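NleG5-1 effector (Enterobacteria phage YYZ-2008, PDB 5VGC) probably acts as a ubiquitin-protein transferase, a bacterial effector of the NleG family that also binds calcium. Local coordinates at the calcium ion site. Residues are numbered along the deposited sequence; one frame, centred on the assembly and turned at random. Chains: chain A/B, NleG5-1 effector.

The calcium ion site. Residues chain A 101-104, 107, 109-110; chain B 102, 104, 107, 109-110. With CA (calcium ion), chain C.
Two copies of the chain meet at this calcium ion, which shows how a metal can tie crossing segments together through backbone oxygens while the acidic side chains do other work. The main-chain carbonyls of A:Leu104 and B:Leu104 lie almost opposite each other, at 173° across the ion, and A:Leu104 O stands 2.3 Å from the calcium ion. The carbonyls of A:Glu102 and B:Glu102, which belong to the last residues of the helices 92-102, fill the remaining positions seen, but at 151° they are bent away from opposition, and B:Glu102 O is the longer bond, 2.6 Å from the calcium ion. The shell is therefore irregular, and water ligands may be present but unseen at this resolution. The helix ends and their carbonyl oxygens would be expected to favour a cation here.

In contrast to this incomplete shell, the carboxylate of B:Glu102 is held at both oxygens by backbone amides. The side chain of B:Glu102 reaches across to the loop of chain A: its CG is anti to the carbonyl carbon (chi1 -70°), the chain runs extended beyond it, sliding past A:Leu109 in the opposite direction, and it ends in the carboxylate. B:Glu102 OE1 accepts from A:Leu109 N at 2.8 Å, from above the carboxylate plane, and from A:Leu110 N at 2.9 Å, nearly along the C-O axis. A:Met107 N approaches OE2 from above the plane, so the amides probably stabilise the negative charge. The same three amides face A:Glu102: its OE1 takes B:Leu109 N on its anti lone pair, while the B:Leu110 N bond is weak, a difference that may lie within model error. Beyond the metal shell, A:Ile101 CG2, anti to the backbone N, rests against CD1 of the poorly ordered B:Leu104 at 3.8 Å, both side chains pointing the same way. Whether this pairing forms in solution the structure alone does not show. In this copy too, the amide N of the poorly ordered B:Met107 meets A:Glu102 OE2 from above the carboxylate plane, at 2.8 Å.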
# COMPACT_ATOMS: atom_id res chain seq x y z
N ILE A 101 -1.51 -5.04 8.30
CA ILE A 101 -0.88 -3.82 7.76
C ILE A 101 -0.95 -3.82 6.23
O ILE A 101 -1.37 -2.84 5.63
CB ILE A 101 0.59 -3.63 8.20
CG1 ILE A 101 0.64 -3.36 9.70
CG2 ILE A 101 1.25 -2.48 7.44
CD1 ILE A 101 2.00 -3.57 10.31
N GLU A 102 -0.54 -4.93 5.61
CA GLU A 102 -0.56 -5.02 4.12
C GLU A 102 -1.93 -4.74 3.54
O GLU A 102 -2.06 -3.99 2.56
CB GLU A 102 -0.05 -6.40 3.65
CG GLU A 102 1.46 -6.63 3.85
CD GLU A 102 1.94 -8.02 3.47
OE1 GLU A 102 3.17 -8.25 3.54
OE2 GLU A 102 1.10 -8.89 3.11
N MET A 103 -2.96 -5.30 4.16
CA MET A 103 -4.34 -5.21 3.67
C MET A 103 -5.00 -3.83 3.78
O MET A 103 -6.11 -3.65 3.30
CB MET A 103 -5.22 -6.25 4.34
CG MET A 103 -4.98 -7.65 3.82
SD MET A 103 -6.23 -8.79 4.44
CE MET A 103 -5.49 -9.41 5.95
N LEU A 104 -4.34 -2.86 4.41
CA LEU A 104 -4.81 -1.47 4.35
C LEU A 104 -4.84 -1.03 2.89
O LEU A 104 -3.97 -1.41 2.11
CB LEU A 104 -3.91 -0.52 5.16
CG LEU A 104 -3.95 -0.65 6.69
CD1 LEU A 104 -2.72 -0.02 7.33
CD2 LEU A 104 -5.21 -0.00 7.25
N MET A 107 -6.14 5.50 0.91
CA MET A 107 -6.91 6.39 1.80
C MET A 107 -7.37 5.83 3.15
O MET A 107 -7.97 6.59 3.92
CB MET A 107 -8.10 7.02 1.06
CG MET A 107 -7.73 7.80 -0.19
SD MET A 107 -6.70 9.26 0.17
CE MET A 107 -7.68 10.01 1.45
N LEU A 109 -5.75 5.10 5.91
CA LEU A 109 -5.12 5.87 6.97
C LEU A 109 -5.37 7.35 6.80
O LEU A 109 -5.67 8.01 7.78
CB LEU A 109 -3.62 5.58 7.06
CG LEU A 109 -3.21 4.13 7.38
CD1 LEU A 109 -1.71 4.02 7.56
CD2 LEU A 109 -3.89 3.59 8.63
N LEU A 110 -5.24 7.89 5.59
CA LEU A 110 -5.49 9.33 5.40
C LEU A 110 -6.95 9.81 5.51
O LEU A 110 -7.15 11.02 5.63
CB LEU A 110 -4.90 9.82 4.08
CG LEU A 110 -3.37 9.75 4.05
CD1 LEU A 110 -2.87 9.94 2.63
CD2 LEU A 110 -2.76 10.79 4.98
N GLU B 102 0.17 2.75 3.40
CA GLU B 102 -1.00 2.28 2.61
C GLU B 102 -0.59 1.46 1.36
O GLU B 102 -1.15 0.40 1.08
CB GLU B 102 -1.88 3.46 2.18
CG GLU B 102 -2.65 4.15 3.31
CD GLU B 102 -3.49 5.33 2.87
OE1 GLU B 102 -4.20 5.91 3.75
OE2 GLU B 102 -3.49 5.67 1.66
N LEU B 104 1.82 -0.47 0.69
CA LEU B 104 2.29 -1.84 0.84
C LEU B 104 1.26 -2.79 0.23
O LEU B 104 0.04 -2.55 0.33
CB LEU B 104 2.52 -2.21 2.32
CG LEU B 104 3.72 -1.56 3.02
CD1 LEU B 104 3.59 -1.63 4.53
CD2 LEU B 104 5.04 -2.18 2.57
N MET B 107 2.13 -9.67 0.64
CA MET B 107 3.49 -10.25 0.71
C MET B 107 4.67 -9.27 0.73
O MET B 107 5.82 -9.75 0.83
CB MET B 107 3.72 -11.31 -0.39
CG MET B 107 2.71 -12.46 -0.43
SD MET B 107 2.51 -13.43 1.07
CE MET B 107 0.96 -12.76 1.71
N LEU B 109 5.91 -7.27 3.03
CA LEU B 109 6.68 -7.47 4.26
C LEU B 109 7.04 -8.94 4.46
O LEU B 109 8.16 -9.27 4.78
CB LEU B 109 5.90 -6.94 5.48
CG LEU B 109 5.52 -5.45 5.45
CD1 LEU B 109 4.68 -5.05 6.65
CD2 LEU B 109 6.77 -4.58 5.33
N LEU B 110 6.09 -9.83 4.25
CA LEU B 110 6.29 -11.26 4.49
C LEU B 110 7.13 -12.03 3.46
O LEU B 110 7.42 -13.21 3.69
CB LEU B 110 4.93 -11.94 4.67
CG LEU B 110 4.17 -11.47 5.90
CD1 LEU B 110 2.70 -11.83 5.82
CD2 LEU B 110 4.82 -12.02 7.16
CA CA C . -1.94 -2.03 1.34